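Early 35 kDa protein (PDB 1P35) inhibits caspases and so blocks the apoptosis that insect host cells start on viral infection, and also suppresses the host RNA interference antiviral response. Local coordinates at residues Phe209-Pro219 against Ser239-Phe247. Residues are numbered along the deposited sequence; the frame is centred on the assembly and turned at random.
Sequences FEEFVQSLILP and SMIYKALEF. With EDO (1,2-ethanediol), chain F.
Val-213 rests on the backbone of Ile-241 and Tyr-242, and here the backbones come closest, the CA atoms of Val-213 and Tyr-242 5.9 Å apart. Helix and strand run almost parallel, 5° between their directions, with their axes 7.9 Å apart. With CG1 anti to the backbone N (chi1 175°), one branch of Val-213 bears on Tyr-242, its CG1 lying 3.6 Å from Tyr-242 C, while CG2 reaches Ile-241 O at 3.3 Å. A short, branched side chain suits this place because it brings a helix close to a strand without a long side chain intervening. Ile-241 suits its place by offering two branches: CG2 meets Val-213 CG2, and CD1 lies 4.0 Å from CB of Phe-209, whose ring turns away to stack on Phe-268. Glu-210, at the partly exposed border, touches Ile-241 CD1 with its CG methylene.

Past Ser-215 the backbones stand further apart, 7.3 Å between the CA atoms of Leu-218 and Leu-245, and Leu-218 and Pro-219 are partly exposed. The branched tip of Leu-218 can still spread over flat peptide, laying CD1 on the backbone of Ala-244, and Pro-219 O approaches CD2 of Leu-245.

Lys-243 joins the two regions. Its extended chain runs past Val-213 and Leu-218, an apolar stem that carries the amine to the helix C-terminus. There NZ donates to Leu-216 O at 2.8 Å, within the carbonyl plane, and to Gln-214 O at 3.0 Å, from above that carbonyl's plane. On the outer side Ser-215 O accepts a hydrogen bond from a 1,2-ethanediol molecule, probably left by crystallisation. Apolar packing, buried round Val-213 and Ile-241, is thus combined with an amine that probably offsets the partial negative charge of the helix terminus, tying the last turn of helix 206-215 and the residue that follows to strand 238-249.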
loop_
_atom_site.group_PDB
_atom_site.type_symbol
_atom_site.label_atom_id
_atom_site.label_comp_id
_atom_site.label_asym_id
_atom_site.label_seq_id
_atom_site.Cartn_x
_atom_site.Cartn_y
_atom_site.Cartn_z
ATOM N N PHE A 209 3.386 28.774 -14.281
ATOM C CA PHE A 209 2.834 27.470 -14.537
ATOM C C PHE A 209 2.492 27.336 -16.060
ATOM O O PHE A 209 2.726 26.263 -16.659
ATOM C CB PHE A 209 1.598 27.196 -13.634
ATOM C CG PHE A 209 1.898 27.171 -12.124
ATOM C CD1 PHE A 209 3.192 26.958 -11.668
ATOM C CD2 PHE A 209 0.882 27.421 -11.170
ATOM C CE1 PHE A 209 3.522 27.005 -10.257
ATOM C CE2 PHE A 209 1.190 27.482 -9.766
ATOM C CZ PHE A 209 2.511 27.272 -9.332
ATOM N N GLU A 210 1.972 28.401 -16.675
ATOM C CA GLU A 210 1.625 28.377 -18.116
ATOM C C GLU A 210 2.855 28.093 -18.924
ATOM O O GLU A 210 2.868 27.223 -19.791
ATOM C CB GLU A 210 1.009 29.703 -18.591
ATOM C CG GLU A 210 -0.383 29.936 -18.016
ATOM C CD GLU A 210 -1.038 31.192 -18.555
ATOM O OE1 GLU A 210 -1.199 31.288 -19.801
ATOM O OE2 GLU A 210 -1.394 32.063 -17.721
ATOM N N GLU A 211 3.912 28.836 -18.617
ATOM C CA GLU A 211 5.166 28.621 -19.326
ATOM C C GLU A 211 5.651 27.154 -19.212
ATOM O O GLU A 211 6.152 26.583 -20.155
ATOM C CB GLU A 211 6.258 29.533 -18.748
ATOM C CG GLU A 211 7.658 29.196 -19.312
ATOM C CD GLU A 211 8.789 30.004 -18.687
ATOM O OE1 GLU A 211 8.860 30.129 -17.435
ATOM O OE2 GLU A 211 9.630 30.490 -19.458
ATOM N N PHE A 212 5.544 26.569 -18.015
ATOM C CA PHE A 212 6.043 25.204 -17.838
ATOM C C PHE A 212 5.155 24.207 -18.651
ATOM O O PHE A 212 5.668 23.368 -19.407
ATOM C CB PHE A 212 6.071 24.852 -16.309
ATOM C CG PHE A 212 7.155 23.897 -15.929
ATOM C CD1 PHE A 212 7.091 22.552 -16.317
ATOM C CD2 PHE A 212 8.272 24.338 -15.237
ATOM C CE1 PHE A 212 8.144 21.656 -16.017
ATOM C CE2 PHE A 212 9.325 23.450 -14.932
ATOM C CZ PHE A 212 9.263 22.114 -15.322
ATOM N N VAL A 213 3.827 24.335 -18.515
ATOM C CA VAL A 213 2.899 23.435 -19.203
ATOM C C VAL A 213 2.928 23.534 -20.747
ATOM O O VAL A 213 2.871 22.501 -21.429
ATOM C CB VAL A 213 1.468 23.617 -18.670
ATOM C CG1 VAL A 213 0.444 22.766 -19.467
ATOM C CG2 VAL A 213 1.428 23.190 -17.174
ATOM N N GLN A 214 3.052 24.757 -21.280
ATOM C CA GLN A 214 3.108 24.980 -22.741
ATOM C C GLN A 214 4.329 24.272 -23.347
ATOM O O GLN A 214 4.283 23.836 -24.511
ATOM C CB GLN A 214 3.212 26.493 -23.062
ATOM C CG GLN A 214 1.992 27.246 -22.711
ATOM C CD GLN A 214 2.169 28.769 -22.811
ATOM O OE1 GLN A 214 3.272 29.298 -23.003
ATOM N NE2 GLN A 214 1.075 29.466 -22.634
ATOM N N SER A 215 5.413 24.184 -22.570
ATOM C CA SER A 215 6.663 23.546 -23.027
ATOM C C SER A 215 6.614 22.002 -23.027
ATOM O O SER A 215 7.459 21.330 -23.644
ATOM C CB SER A 215 7.834 23.971 -22.132
ATOM O OG SER A 215 7.834 23.246 -20.892
ATOM N N LEU A 216 5.613 21.440 -22.365
ATOM C CA LEU A 216 5.536 19.965 -22.231
ATOM C C LEU A 216 5.092 19.222 -23.459
ATOM O O LEU A 216 4.177 19.654 -24.111
ATOM C CB LEU A 216 4.577 19.546 -21.112
ATOM C CG LEU A 216 4.807 20.121 -19.742
ATOM C CD1 LEU A 216 3.730 19.612 -18.852
ATOM C CD2 LEU A 216 6.183 19.738 -19.272
ATOM N N ILE A 217 5.738 18.086 -23.724
ATOM C CA ILE A 217 5.392 17.232 -24.837
ATOM C C ILE A 217 4.803 15.960 -24.176
ATOM O O ILE A 217 5.507 15.308 -23.406
ATOM C CB ILE A 217 6.645 16.797 -25.602
ATOM C CG1 ILE A 217 7.380 17.996 -26.205
ATOM C CG2 ILE A 217 6.215 15.769 -26.667
ATOM C CD1 ILE A 217 6.632 18.659 -27.394
ATOM N N LEU A 218 3.545 15.601 -24.440
ATOM C CA LEU A 218 2.967 14.384 -23.835
ATOM C C LEU A 218 3.226 13.047 -24.554
ATOM O O LEU A 218 3.606 13.019 -25.728
ATOM C CB LEU A 218 1.449 14.502 -23.718
ATOM C CG LEU A 218 0.819 15.672 -22.999
ATOM C CD1 LEU A 218 -0.676 15.400 -22.714
ATOM C CD2 LEU A 218 1.564 15.877 -21.745
ATOM N N PRO A 219 2.993 11.910 -23.852
ATOM C CA PRO A 219 3.159 10.553 -24.403
ATOM C C PRO A 219 2.048 10.369 -25.436
ATOM O O PRO A 219 0.957 10.937 -25.255
ATOM C CB PRO A 219 2.868 9.644 -23.184
ATOM C CG PRO A 219 3.246 10.508 -22.041
ATOM C CD PRO A 219 2.579 11.803 -22.443
ATOM N N SER A 239 -7.442 26.025 -9.584
ATOM C CA SER A 239 -6.902 26.556 -10.823
ATOM C C SER A 239 -6.168 25.352 -11.429
ATOM O O SER A 239 -5.417 24.656 -10.748
ATOM C CB SER A 239 -5.923 27.712 -10.570
ATOM O OG SER A 239 -6.602 28.844 -10.025
ATOM N N MET A 240 -6.428 25.079 -12.699
ATOM C CA MET A 240 -5.834 23.944 -13.369
ATOM C C MET A 240 -5.199 24.391 -14.672
ATOM O O MET A 240 -5.876 24.940 -15.576
ATOM C CB MET A 240 -6.895 22.842 -13.663
ATOM C CG MET A 240 -7.601 22.268 -12.467
ATOM S SD MET A 240 -9.402 22.637 -12.415
ATOM C CE MET A 240 -9.390 24.335 -12.029
ATOM N N ILE A 241 -3.899 24.133 -14.773
ATOM C CA ILE A 241 -3.138 24.496 -15.944
ATOM C C ILE A 241 -2.442 23.184 -16.360
ATOM O O ILE A 241 -1.497 22.758 -15.734
ATOM C CB ILE A 241 -2.168 25.655 -15.570
ATOM C CG1 ILE A 241 -2.981 26.935 -15.250
ATOM C CG2 ILE A 241 -1.213 25.978 -16.695
ATOM C CD1 ILE A 241 -2.099 28.100 -14.715
ATOM N N TYR A 242 -2.925 22.561 -17.436
ATOM C CA TYR A 242 -2.408 21.267 -17.856
ATOM C C TYR A 242 -2.625 20.939 -19.333
ATOM O O TYR A 242 -3.292 21.668 -20.077
ATOM C CB TYR A 242 -3.100 20.152 -17.027
ATOM C CG TYR A 242 -4.610 20.102 -17.232
ATOM C CD1 TYR A 242 -5.451 21.004 -16.604
ATOM C CD2 TYR A 242 -5.195 19.156 -18.077
ATOM C CE1 TYR A 242 -6.849 20.963 -16.808
ATOM C CE2 TYR A 242 -6.596 19.111 -18.278
ATOM C CZ TYR A 242 -7.406 20.026 -17.634
ATOM O OH TYR A 242 -8.776 20.007 -17.822
ATOM N N LYS A 243 -2.027 19.839 -19.761
ATOM C CA LYS A 243 -2.240 19.361 -21.099
ATOM C C LYS A 243 -2.867 17.976 -20.929
ATOM O O LYS A 243 -2.671 17.317 -19.882
ATOM C CB LYS A 243 -0.939 19.266 -21.865
ATOM C CG LYS A 243 -0.531 20.569 -22.495
ATOM C CD LYS A 243 0.811 20.487 -23.183
ATOM C CE LYS A 243 1.062 21.796 -23.989
ATOM N NZ LYS A 243 2.290 21.644 -24.727
ATOM N N ALA A 244 -3.630 17.552 -21.938
ATOM C CA ALA A 244 -4.267 16.257 -21.898
ATOM C C ALA A 244 -4.246 15.674 -23.291
ATOM O O ALA A 244 -4.274 16.406 -24.269
ATOM C CB ALA A 244 -5.730 16.384 -21.397
ATOM N N LEU A 245 -4.235 14.354 -23.372
ATOM C CA LEU A 245 -4.228 13.660 -24.632
ATOM C C LEU A 245 -5.680 13.287 -24.807
ATOM O O LEU A 245 -6.296 12.705 -23.887
ATOM C CB LEU A 245 -3.391 12.395 -24.559
ATOM C CG LEU A 245 -3.387 11.629 -25.884
ATOM C CD1 LEU A 245 -2.578 12.400 -26.977
ATOM C CD2 LEU A 245 -2.756 10.299 -25.654
ATOM N N GLU A 246 -6.221 13.605 -25.979
ATOM C CA GLU A 246 -7.625 13.333 -26.242
ATOM C C GLU A 246 -7.872 12.713 -27.599
ATOM O O GLU A 246 -7.156 12.951 -28.549
ATOM C CB GLU A 246 -8.438 14.627 -26.124
ATOM C CG GLU A 246 -8.270 15.299 -24.801
ATOM C CD GLU A 246 -9.311 16.355 -24.569
ATOM O OE1 GLU A 246 -10.320 16.280 -25.246
ATOM O OE2 GLU A 246 -9.137 17.231 -23.703
ATOM N N PHE A 247 -8.887 11.875 -27.663
ATOM C CA PHE A 247 -9.238 11.243 -28.895
ATOM C C PHE A 247 -10.627 10.661 -28.761
ATOM O O PHE A 247 -11.244 10.769 -27.696
ATOM C CB PHE A 247 -8.230 10.168 -29.295
ATOM C CG PHE A 247 -8.022 9.131 -28.268
ATOM C CD1 PHE A 247 -8.855 8.023 -28.218
ATOM C CD2 PHE A 247 -7.024 9.276 -27.304
ATOM C CE1 PHE A 247 -8.703 7.068 -27.213
ATOM C CE2 PHE A 247 -6.869 8.331 -26.311
ATOM C CZ PHE A 247 -7.727 7.213 -26.268
HETATM C C1 EDO F . 10.365 21.228 -26.956
HETATM O O1 EDO F . 9.752 20.757 -28.184
HETATM C C2 EDO F . 9.336 21.985 -26.161
HETATM O O2 EDO F . 9.747 22.064 -24.807
#